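Local coordinates for protein hepatocyte growth factor-regulated tyrosine kinase substrate (Drosophila melanogaster, PDB 1DVP) that is essential for endosome membrane invagination and multivesicular body formation, binds ubiquitin and promotes degradation of active tyrosine kinase receptors, this chain being its N-terminal VHS and FYVE domains, at residues K8-A13 against K48-S53; S25-C30 against V70-A75; S68-K71 against P76-E79; S92-T97 against Q104-L109. All coordinates share one frame; numbering follows the deposited sequence.

Contact 1 of 4, residues K8-A13 against K48-S53; sequences KNLENA and KKKMNS
E11 and K50 join the N-terminal helix of the VHS domain to the end of helix 40-51 through a salt bridge, and L10 packs against the base of the lysine chain. K50 NZ stands 2.9 Å from E11 OE1 and 3.0 Å from E11 OE2, so the ammonium faces both oxygens of the carboxylate. The hydrogen bond to OE1 is weak in its geometry, and charge attraction probably carries most of the link. Although the CB of E11 points away from helix 40-51, a bend at chi2 (-72°) brings the carboxylate round to the lysine, and the two side chains cross at about a right angle. On the way out, the lysine stem covers L10: K50 CG lies 3.9 Å from L10 CD2, the chains sliding past each other in opposite directions. With an alanine at E11, the K50 ammonium is likely to lose its anionic mate, leaving its outer methylenes freer to swing. Several other polar groups have partners of their own. Within the first helix, N12 N donates to K8 O and A13 N to N9 O, while N9 ND2 is hydrogen-bonded to E32 OE1 of helix 23-34. At the end of helix 40-51, N52 N bonds to K48 O at 3.0 Å and S53 N to K50 O, closing the last turn as the chain leaves the helix. Around this pair, L10 also rests on V65 of helix 56-72, K50 touches S62 of the same helix, and N9 and A13 pack against helix 23-34.

Contact 2 of 4, residues S25-C30 against V70-A75; sequences SILLIC and VKNCGA
C30 and C73 bring their backbones together, their CA atoms 6.3 Å apart, where helix 23-34 of the VHS superhelix passes the C-terminal end of helix 56-72. Segment 25-30 is regular helix, with I29 N bonded to S25 O and C30 N to I26 O. The second segment is not: N72 ends a helix, C73 departs from helical angles, and G74 takes a positive phi of 60°, which favours glycine, as the chain turns toward helix 74-81. C30, N72 and C73 carry most of the contact, all buried. The thiol of C30 lies against N72, with C30 SG 3.7 Å from N72 ND2 and 3.9 Å from N72 CB. The amide itself is held from outside, N72 OD1 accepting from the backbone N of D153. L27 CD2 reaches no nearer than 4.5 Å to N72 ND2. F173 of the second subunit packs on L27, C30 and N72, so the dimer partner covers this side of the junction. C73 leans back toward the first helix, its CB pointing at it and SG lying anti to the carbonyl carbon (chi1 -58°), which places C73 SG 3.8 Å from C30 CB. The same sulfur, C73 SG, comes within 3.5 Å of C30 O.

Contact 3 of 4, residues S68-K71 against P76-E79; sequences SIVK and PVHE
V77 and V70 meet where helix 56-72 turns back into helix 74-81, their CA atoms 6.0 Å apart in the all-helical VHS domain. V77 has the most surface buried here. Its CG1, placed by a chi1 of 163°, reaches over the backbone of the preceding helix, 3.7 Å from I69 O and 3.9 Å from V70 CA. The same methyl meets the side chains of both neighbours: I69 CG1 comes across it at about a right angle, and V70 CG2 lies 4.1 Å away. V70 turns its other methyl to the histidine, CG1 resting 3.9 Å from H78 CD2. H78 supplies the polar link. Its NE2 donates to V70 O at 2.6 Å, the hydrogen bond bending little (159°) and arriving in the carbonyl plane on a lone pair, with the oxygen almost exactly in the ring plane. F117 meets the imidazole edge-to-face, and Y123 touches it too. A leucine at H78 has no N-H to offer, which is likely to leave buried V70 O short of a donor and F117 without its edge-to-face partner. Chemically, then, a short bond from the ring edge to a carbonyl links the end of helix 56-72 to the middle of helix 74-81, while the V77 and V70 side chains pack beside it in a buried contact.

Contact 4 of 4, residues S92-T97 against Q104-L109; sequences SFLEST and QKMLEL
L94 sits on M106 and L107 in an antiparallel pair of helices, 84-96 and 100-116, consecutive members of the VHS superhelix. The short segments run at 148° to each other, their axes 9.4 Å apart. L94 puts most into the interface. Its CB lies 3.9 Å from both CB and CG of M106. The two leucines cross at about a right angle, L94 CG standing between its backbone N and carbonyl carbon (chi1 72°). L94 CD2 is modelled 3.3 Å from L107 CD1, tighter than usual, and with L107 off a staggered position (chi1 -113°) that closeness is doubtful. F93 adds a lighter touch, its ring edge facing M106 CG at 4.3 Å. Beyond this first shell, L133 of helix 125-135 backs L94, F140 covers L107, and W113 packs on M106. On the side facing helix 56-72, K105 forms salt bridges with E108 and with E67 of that helix, tying helix 100-116 to its neighbour. The C-terminal end of helix 84-96 is finished by S96, whose N and OG approach S92 O from opposite faces of the carbonyl plane, the OG at 3.1 Å.

From the N terminus, contact 1 closes a loop of some 35 residues, bringing helix 5-14 to the end of helix 40-51. Inside it, helix 23-34 opens contact 2, which ends at 70-75, so contacts 1 and 2 cross along the chain; they also touch, N12 CB lying 3.5 Å from S25 OG. Contact 3 closes the short turn between helices 56-72 and 74-81, beginning on the segment where contact 2 ends and sharing V70 and K71. Contact 4 follows in series, pairing helices 84-96 and 100-116. F93 brings it against M51 and N52 of contact 1. Contacts 1 and 2 each skip one helix; contacts 3 and 4 join consecutive ones, all within the VHS domain.

Contact 1 of 4, residues K8-A13 against K48-S53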
loop_
_atom_site.group_PDB
_atom_site.type_symbol
_atom_site.label_atom_id
_atom_site.label_comp_id
_atom_site.label_asym_id
_atom_site.label_seq_id
_atom_site.Cartn_x
_atom_site.Cartn_y
_atom_site.Cartn_z
ATOM N N LYS A 8 -10.163 31.570 7.874
ATOM C CA LYS A 8 -9.008 31.763 7.011
ATOM C C LYS A 8 -8.927 30.611 5.994
ATOM O O LYS A 8 -8.524 30.803 4.848
ATOM C CB LYS A 8 -7.713 31.829 7.838
ATOM C CG LYS A 8 -6.419 31.755 6.995
ATOM C CD LYS A 8 -5.691 33.118 6.906
ATOM C CE LYS A 8 -4.629 33.133 5.807
ATOM N NZ LYS A 8 -3.761 31.920 5.875
ATOM N N ASN A 9 -9.291 29.406 6.421
ATOM C CA ASN A 9 -9.247 28.278 5.508
ATOM C C ASN A 9 -10.349 28.432 4.447
ATOM O O ASN A 9 -10.139 28.106 3.301
ATOM C CB ASN A 9 -9.382 26.937 6.273
ATOM C CG ASN A 9 -8.182 26.637 7.191
ATOM O OD1 ASN A 9 -7.026 26.868 6.842
ATOM N ND2 ASN A 9 -8.473 26.097 8.375
ATOM N N LEU A 10 -11.522 28.936 4.826
ATOM C CA LEU A 10 -12.599 29.105 3.850
ATOM C C LEU A 10 -12.214 30.213 2.833
ATOM O O LEU A 10 -12.433 30.068 1.621
ATOM C CB LEU A 10 -13.922 29.433 4.551
ATOM C CG LEU A 10 -15.213 29.487 3.728
ATOM C CD1 LEU A 10 -15.574 28.076 3.114
ATOM C CD2 LEU A 10 -16.340 29.971 4.634
ATOM N N GLU A 11 -11.637 31.307 3.330
ATOM C CA GLU A 11 -11.168 32.367 2.431
ATOM C C GLU A 11 -10.212 31.727 1.417
ATOM O O GLU A 11 -10.375 31.881 0.219
ATOM C CB GLU A 11 -10.398 33.449 3.197
ATOM C CG GLU A 11 -11.241 34.367 3.999
ATOM C CD GLU A 11 -12.043 35.340 3.165
ATOM O OE1 GLU A 11 -12.818 36.119 3.772
ATOM O OE2 GLU A 11 -11.915 35.333 1.926
ATOM N N ASN A 12 -9.213 31.016 1.924
ATOM C CA ASN A 12 -8.242 30.332 1.071
ATOM C C ASN A 12 -8.916 29.433 0.043
ATOM O O ASN A 12 -8.658 29.543 -1.137
ATOM C CB ASN A 12 -7.291 29.461 1.893
ATOM C CG ASN A 12 -6.184 30.263 2.586
ATOM O OD1 ASN A 12 -5.928 31.415 2.251
ATOM N ND2 ASN A 12 -5.518 29.636 3.548
ATOM N N ALA A 13 -9.781 28.538 0.515
ATOM C CA ALA A 13 -10.487 27.590 -0.350
ATOM C C ALA A 13 -11.460 28.217 -1.388
ATOM O O ALA A 13 -11.743 27.625 -2.456
ATOM C CB ALA A 13 -11.220 26.585 0.523
ATOM N N LYS A 48 -22.618 29.744 3.155
ATOM C CA LYS A 48 -23.659 30.415 2.382
ATOM C C LYS A 48 -23.188 31.781 1.882
ATOM O O LYS A 48 -23.385 32.107 0.724
ATOM C CB LYS A 48 -24.926 30.594 3.207
ATOM C CG LYS A 48 -25.809 29.379 3.297
ATOM C CD LYS A 48 -26.966 29.726 4.223
ATOM C CE LYS A 48 -27.609 28.514 4.858
ATOM N NZ LYS A 48 -27.973 28.790 6.306
ATOM N N LYS A 49 -22.562 32.577 2.742
ATOM C CA LYS A 49 -22.083 33.884 2.305
ATOM C C LYS A 49 -21.138 33.789 1.116
ATOM O O LYS A 49 -21.173 34.634 0.213
ATOM C CB LYS A 49 -21.399 34.592 3.448
ATOM C CG LYS A 49 -22.353 34.851 4.586
ATOM C CD LYS A 49 -21.697 35.575 5.726
ATOM C CE LYS A 49 -22.701 35.806 6.854
ATOM N NZ LYS A 49 -22.055 36.516 8.006
ATOM N N LYS A 50 -20.304 32.754 1.111
ATOM C CA LYS A 50 -19.358 32.555 0.024
ATOM C C LYS A 50 -20.107 32.082 -1.222
ATOM O O LYS A 50 -19.687 32.371 -2.341
ATOM C CB LYS A 50 -18.266 31.559 0.419
ATOM C CG LYS A 50 -17.335 32.062 1.505
ATOM C CD LYS A 50 -16.482 33.264 1.081
ATOM C CE LYS A 50 -15.647 33.723 2.271
ATOM N NZ LYS A 50 -14.904 35.003 2.032
ATOM N N MET A 51 -21.211 31.360 -1.025
ATOM C CA MET A 51 -22.020 30.920 -2.157
ATOM C C MET A 51 -22.520 32.184 -2.863
ATOM O O MET A 51 -22.571 32.242 -4.099
ATOM C CB MET A 51 -23.218 30.085 -1.694
ATOM C CG MET A 51 -22.888 28.631 -1.331
ATOM S SD MET A 51 -24.289 27.758 -0.531
ATOM C CE MET A 51 -25.521 27.791 -1.962
ATOM N N ASN A 52 -22.849 33.204 -2.067
ATOM C CA ASN A 52 -23.345 34.465 -2.610
ATOM C C ASN A 52 -22.253 35.450 -3.018
ATOM O O ASN A 52 -22.502 36.674 -3.119
ATOM C CB ASN A 52 -24.302 35.150 -1.621
ATOM C CG ASN A 52 -25.563 34.315 -1.331
ATOM O OD1 ASN A 52 -26.213 33.801 -2.235
ATOM N ND2 ASN A 52 -25.907 34.200 -0.060
ATOM N N SER A 53 -21.044 34.940 -3.254
ATOM C CA SER A 53 -19.950 35.801 -3.683
ATOM C C SER A 53 -20.236 36.219 -5.127
ATOM O O SER A 53 -20.716 35.416 -5.933
ATOM C CB SER A 53 -18.628 35.060 -3.652
ATOM O OG SER A 53 -17.568 35.933 -4.019
#

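Contact 2 of 4, residues S25-C30 against V70-A75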
loop_
_atom_site.group_PDB
_atom_site.type_symbol
_atom_site.label_atom_id
_atom_site.label_comp_id
_atom_site.label_asym_id
_atom_site.label_seq_id
_atom_site.Cartn_x
_atom_site.Cartn_y
_atom_site.Cartn_z
ATOM N N SER A 25 -6.787 23.067 2.245
ATOM C CA SER A 25 -7.657 23.925 3.089
ATOM C C SER A 25 -9.036 23.283 3.247
ATOM O O SER A 25 -9.688 23.393 4.285
ATOM C CB SER A 25 -7.861 25.338 2.477
ATOM O OG SER A 25 -6.636 26.073 2.389
ATOM N N ILE A 26 -9.503 22.618 2.201
ATOM C CA ILE A 26 -10.805 21.990 2.291
ATOM C C ILE A 26 -10.806 20.813 3.312
ATOM O O ILE A 26 -11.777 20.631 4.082
ATOM C CB ILE A 26 -11.272 21.513 0.890
ATOM C CG1 ILE A 26 -11.597 22.750 0.012
ATOM C CG2 ILE A 26 -12.489 20.631 1.037
ATOM C CD1 ILE A 26 -11.840 22.436 -1.522
ATOM N N LEU A 27 -9.733 20.029 3.294
ATOM C CA LEU A 27 -9.574 18.911 4.193
ATOM C C LEU A 27 -9.429 19.464 5.639
ATOM O O LEU A 27 -9.921 18.857 6.600
ATOM C CB LEU A 27 -8.364 18.048 3.747
ATOM C CG LEU A 27 -8.623 17.375 2.361
ATOM C CD1 LEU A 27 -7.448 16.508 1.947
ATOM C CD2 LEU A 27 -9.948 16.549 2.415
ATOM N N LEU A 28 -8.752 20.610 5.785
ATOM C CA LEU A 28 -8.620 21.264 7.110
ATOM C C LEU A 28 -10.035 21.675 7.620
ATOM O O LEU A 28 -10.351 21.508 8.811
ATOM C CB LEU A 28 -7.718 22.510 7.002
ATOM C CG LEU A 28 -6.200 22.334 7.104
ATOM C CD1 LEU A 28 -5.483 23.682 6.873
ATOM C CD2 LEU A 28 -5.835 21.806 8.577
ATOM N N ILE A 29 -10.873 22.215 6.736
ATOM C CA ILE A 29 -12.234 22.601 7.099
ATOM C C ILE A 29 -12.994 21.362 7.605
ATOM O O ILE A 29 -13.571 21.400 8.677
ATOM C CB ILE A 29 -12.983 23.298 5.900
ATOM C CG1 ILE A 29 -12.444 24.721 5.734
ATOM C CG2 ILE A 29 -14.542 23.356 6.161
ATOM C CD1 ILE A 29 -12.928 25.432 4.534
ATOM N N CYS A 30 -12.933 20.248 6.867
ATOM C CA CYS A 30 -13.620 19.028 7.307
ATOM C C CYS A 30 -13.159 18.586 8.693
ATOM O O CYS A 30 -13.981 18.267 9.532
ATOM C CB CYS A 30 -13.398 17.913 6.290
ATOM S SG CYS A 30 -14.156 18.329 4.719
ATOM N N VAL A 70 -20.441 17.751 3.470
ATOM C CA VAL A 70 -21.604 16.886 3.488
ATOM C C VAL A 70 -21.058 15.497 3.348
ATOM O O VAL A 70 -21.510 14.549 3.988
ATOM C CB VAL A 70 -22.576 17.169 2.300
ATOM C CG1 VAL A 70 -23.566 15.960 2.107
ATOM C CG2 VAL A 70 -23.374 18.416 2.586
ATOM N N LYS A 71 -20.070 15.350 2.487
ATOM C CA LYS A 71 -19.504 14.038 2.303
ATOM C C LYS A 71 -18.577 13.537 3.446
ATOM O O LYS A 71 -18.569 12.331 3.764
ATOM C CB LYS A 71 -18.748 13.996 0.989
ATOM C CG LYS A 71 -18.071 12.696 0.740
ATOM C CD LYS A 71 -17.800 12.529 -0.714
ATOM C CE LYS A 71 -16.340 12.821 -1.002
ATOM N NZ LYS A 71 -16.089 12.635 -2.466
ATOM N N ASN A 72 -17.802 14.444 4.039
ATOM C CA ASN A 72 -16.840 14.057 5.069
ATOM C C ASN A 72 -17.175 14.358 6.517
ATOM O O ASN A 72 -16.387 14.024 7.395
ATOM C CB ASN A 72 -15.469 14.708 4.788
ATOM C CG ASN A 72 -14.881 14.247 3.491
ATOM O OD1 ASN A 72 -15.094 13.101 3.074
ATOM N ND2 ASN A 72 -14.144 15.118 2.840
ATOM N N CYS A 73 -18.310 14.993 6.782
ATOM C CA CYS A 73 -18.610 15.349 8.162
ATOM C C CYS A 73 -19.868 14.739 8.850
ATOM O O CYS A 73 -20.211 15.114 9.971
ATOM C CB CYS A 73 -18.591 16.881 8.272
ATOM S SG CYS A 73 -16.943 17.573 7.745
ATOM N N GLY A 74 -20.505 13.788 8.171
ATOM C CA GLY A 74 -21.662 13.071 8.705
ATOM C C GLY A 74 -22.959 13.774 9.112
ATOM O O GLY A 74 -23.291 14.866 8.673
ATOM N N ALA A 75 -23.698 13.114 9.991
ATOM C CA ALA A 75 -24.988 13.626 10.444
ATOM C C ALA A 75 -24.985 15.033 11.010
ATOM O O ALA A 75 -25.909 15.791 10.747
ATOM C CB ALA A 75 -25.621 12.649 11.453
#

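Contact 3 of 4, residues S68-K71 against P76-E79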
loop_
_atom_site.group_PDB
_atom_site.type_symbol
_atom_site.label_atom_id
_atom_site.label_comp_id
_atom_site.label_asym_id
_atom_site.label_seq_id
_atom_site.Cartn_x
_atom_site.Cartn_y
_atom_site.Cartn_z
ATOM N N SER A 68 -17.941 18.718 0.061
ATOM C CA SER A 68 -16.969 18.053 0.916
ATOM C C SER A 68 -17.377 17.867 2.355
ATOM O O SER A 68 -17.112 16.808 2.915
ATOM C CB SER A 68 -15.623 18.793 0.879
ATOM O OG SER A 68 -15.125 18.793 -0.426
ATOM N N ILE A 69 -17.985 18.870 2.981
ATOM C CA ILE A 69 -18.358 18.652 4.379
ATOM C C ILE A 69 -19.574 17.723 4.483
ATOM O O ILE A 69 -19.711 16.974 5.444
ATOM C CB ILE A 69 -18.601 20.003 5.158
ATOM C CG1 ILE A 69 -19.793 20.777 4.576
ATOM C CG2 ILE A 69 -17.350 20.883 5.066
ATOM C CD1 ILE A 69 -20.243 21.958 5.485
ATOM N N VAL A 70 -20.441 17.751 3.470
ATOM C CA VAL A 70 -21.604 16.886 3.488
ATOM C C VAL A 70 -21.058 15.497 3.348
ATOM O O VAL A 70 -21.510 14.549 3.988
ATOM C CB VAL A 70 -22.576 17.169 2.300
ATOM C CG1 VAL A 70 -23.566 15.960 2.107
ATOM C CG2 VAL A 70 -23.374 18.416 2.586
ATOM N N LYS A 71 -20.070 15.350 2.487
ATOM C CA LYS A 71 -19.504 14.038 2.303
ATOM C C LYS A 71 -18.577 13.537 3.446
ATOM O O LYS A 71 -18.569 12.331 3.764
ATOM C CB LYS A 71 -18.748 13.996 0.989
ATOM C CG LYS A 71 -18.071 12.696 0.740
ATOM C CD LYS A 71 -17.800 12.529 -0.714
ATOM C CE LYS A 71 -16.340 12.821 -1.002
ATOM N NZ LYS A 71 -16.089 12.635 -2.466
ATOM N N PRO A 76 -23.960 15.417 11.790
ATOM C CA PRO A 76 -24.020 16.792 12.302
ATOM C C PRO A 76 -24.227 17.837 11.173
ATOM O O PRO A 76 -24.954 18.828 11.332
ATOM C CB PRO A 76 -22.678 16.947 13.008
ATOM C CG PRO A 76 -22.423 15.581 13.536
ATOM C CD PRO A 76 -22.807 14.698 12.354
ATOM N N VAL A 77 -23.587 17.587 10.030
ATOM C CA VAL A 77 -23.693 18.478 8.892
ATOM C C VAL A 77 -24.974 18.203 8.088
ATOM O O VAL A 77 -25.644 19.123 7.652
ATOM C CB VAL A 77 -22.413 18.353 7.991
ATOM C CG1 VAL A 77 -22.646 18.940 6.613
ATOM C CG2 VAL A 77 -21.250 19.065 8.675
ATOM N N HIS A 78 -25.311 16.936 7.913
ATOM C CA HIS A 78 -26.499 16.562 7.153
ATOM C C HIS A 78 -27.764 17.169 7.736
ATOM O O HIS A 78 -28.643 17.625 7.017
ATOM C CB HIS A 78 -26.620 15.039 7.105
ATOM C CG HIS A 78 -25.425 14.364 6.492
ATOM N ND1 HIS A 78 -25.204 13.006 6.587
ATOM C CD2 HIS A 78 -24.402 14.861 5.753
ATOM C CE1 HIS A 78 -24.097 12.699 5.933
ATOM N NE2 HIS A 78 -23.595 13.805 5.416
ATOM N N GLU A 79 -27.842 17.194 9.051
ATOM C CA GLU A 79 -29.015 17.737 9.706
ATOM C C GLU A 79 -29.073 19.247 9.607
ATOM O O GLU A 79 -30.158 19.816 9.476
ATOM C CB GLU A 79 -29.029 17.280 11.158
ATOM C CG GLU A 79 -29.262 15.792 11.255
ATOM C CD GLU A 79 -28.754 15.188 12.543
ATOM O OE1 GLU A 79 -28.774 13.941 12.637
ATOM O OE2 GLU A 79 -28.331 15.941 13.454
#

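Contact 4 of 4, residues S92-T97 against Q104-L109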
loop_
_atom_site.group_PDB
_atom_site.type_symbol
_atom_site.label_atom_id
_atom_site.label_comp_id
_atom_site.label_asym_id
_atom_site.label_seq_id
_atom_site.Cartn_x
_atom_site.Cartn_y
_atom_site.Cartn_z
ATOM N N SER A 92 -33.853 28.370 -5.148
ATOM C CA SER A 92 -33.894 29.747 -5.617
ATOM C C SER A 92 -32.513 30.219 -5.980
ATOM O O SER A 92 -32.344 30.987 -6.920
ATOM C CB SER A 92 -34.505 30.684 -4.575
ATOM O OG SER A 92 -34.362 30.182 -3.257
ATOM N N PHE A 93 -31.523 29.736 -5.239
ATOM C CA PHE A 93 -30.144 30.104 -5.479
ATOM C C PHE A 93 -29.722 29.754 -6.898
ATOM O O PHE A 93 -29.249 30.609 -7.640
ATOM C CB PHE A 93 -29.235 29.385 -4.472
ATOM C CG PHE A 93 -27.761 29.562 -4.741
ATOM C CD1 PHE A 93 -27.096 30.733 -4.368
ATOM C CD2 PHE A 93 -27.036 28.558 -5.377
ATOM C CE1 PHE A 93 -25.734 30.897 -4.620
ATOM C CE2 PHE A 93 -25.674 28.719 -5.635
ATOM C CZ PHE A 93 -25.030 29.891 -5.253
ATOM N N LEU A 94 -29.887 28.494 -7.278
ATOM C CA LEU A 94 -29.462 28.068 -8.598
ATOM C C LEU A 94 -30.310 28.697 -9.695
ATOM O O LEU A 94 -29.859 28.877 -10.821
ATOM C CB LEU A 94 -29.527 26.546 -8.707
ATOM C CG LEU A 94 -30.922 25.919 -8.778
ATOM C CD1 LEU A 94 -31.427 25.885 -10.225
ATOM C CD2 LEU A 94 -30.850 24.517 -8.224
ATOM N N GLU A 95 -31.539 29.046 -9.357
ATOM C CA GLU A 95 -32.433 29.620 -10.337
ATOM C C GLU A 95 -32.165 31.092 -10.634
ATOM O O GLU A 95 -32.489 31.573 -11.714
ATOM C CB GLU A 95 -33.866 29.425 -9.867
ATOM C CG GLU A 95 -34.790 29.001 -10.976
ATOM C CD GLU A 95 -35.886 28.108 -10.471
ATOM O OE1 GLU A 95 -35.602 26.918 -10.181
ATOM O OE2 GLU A 95 -37.027 28.605 -10.354
ATOM N N SER A 96 -31.558 31.802 -9.687
ATOM C CA SER A 96 -31.289 33.211 -9.888
ATOM C C SER A 96 -29.825 33.628 -10.004
ATOM O O SER A 96 -29.551 34.804 -10.164
ATOM C CB SER A 96 -31.966 34.039 -8.784
ATOM O OG SER A 96 -31.326 33.869 -7.533
ATOM N N THR A 97 -28.882 32.690 -9.933
ATOM C CA THR A 97 -27.470 33.064 -10.040
ATOM C C THR A 97 -27.089 33.445 -11.467
ATOM O O THR A 97 -27.459 32.766 -12.429
ATOM C CB THR A 97 -26.518 31.913 -9.590
ATOM O OG1 THR A 97 -25.161 32.380 -9.594
ATOM C CG2 THR A 97 -26.629 30.737 -10.537
ATOM N N GLN A 104 -25.144 24.893 -12.635
ATOM C CA GLN A 104 -24.876 23.514 -13.032
ATOM C C GLN A 104 -24.331 22.699 -11.856
ATOM O O GLN A 104 -24.736 21.554 -11.637
ATOM C CB GLN A 104 -23.866 23.458 -14.182
ATOM C CG GLN A 104 -24.472 23.736 -15.558
ATOM C CD GLN A 104 -25.879 23.180 -15.676
ATOM O OE1 GLN A 104 -26.838 23.890 -15.436
ATOM N NE2 GLN A 104 -26.003 21.904 -16.018
ATOM N N LYS A 105 -23.430 23.302 -11.093
ATOM C CA LYS A 105 -22.835 22.601 -9.967
ATOM C C LYS A 105 -23.878 22.325 -8.901
ATOM O O LYS A 105 -23.879 21.259 -8.286
ATOM C CB LYS A 105 -21.660 23.412 -9.387
ATOM C CG LYS A 105 -20.941 22.733 -8.214
ATOM C CD LYS A 105 -20.301 21.393 -8.601
ATOM C CE LYS A 105 -19.753 20.680 -7.347
ATOM N NZ LYS A 105 -18.977 19.452 -7.685
ATOM N N MET A 106 -24.782 23.273 -8.690
ATOM C CA MET A 106 -25.819 23.090 -7.676
ATOM C C MET A 106 -26.808 22.000 -8.094
ATOM O O MET A 106 -27.277 21.215 -7.257
ATOM C CB MET A 106 -26.559 24.400 -7.429
ATOM C CG MET A 106 -27.504 24.393 -6.232
ATOM S SD MET A 106 -26.682 24.214 -4.585
ATOM C CE MET A 106 -26.883 22.487 -4.352
ATOM N N LEU A 107 -27.120 21.959 -9.389
ATOM C CA LEU A 107 -28.045 20.980 -9.936
ATOM C C LEU A 107 -27.452 19.595 -9.748
ATOM O O LEU A 107 -28.142 18.662 -9.359
ATOM C CB LEU A 107 -28.307 21.268 -11.421
ATOM C CG LEU A 107 -29.741 21.731 -11.787
ATOM C CD1 LEU A 107 -30.522 22.208 -10.557
ATOM C CD2 LEU A 107 -29.652 22.829 -12.858
ATOM N N GLU A 108 -26.165 19.467 -10.031
ATOM C CA GLU A 108 -25.452 18.204 -9.841
ATOM C C GLU A 108 -25.489 17.752 -8.357
ATOM O O GLU A 108 -25.774 16.594 -8.074
ATOM C CB GLU A 108 -23.993 18.381 -10.305
ATOM C CG GLU A 108 -22.998 17.267 -9.910
ATOM C CD GLU A 108 -21.543 17.796 -9.878
ATOM O OE1 GLU A 108 -20.900 17.739 -8.809
ATOM O OE2 GLU A 108 -21.055 18.295 -10.922
ATOM N N LEU A 109 -25.230 18.670 -7.427
ATOM C CA LEU A 109 -25.205 18.354 -5.995
ATOM C C LEU A 109 -26.579 17.902 -5.516
ATOM O O LEU A 109 -26.703 16.916 -4.800
ATOM C CB LEU A 109 -24.715 19.562 -5.166
ATOM C CG LEU A 109 -23.249 20.012 -5.416
ATOM C CD1 LEU A 109 -22.904 21.169 -4.506
ATOM C CD2 LEU A 109 -22.267 18.880 -5.169
#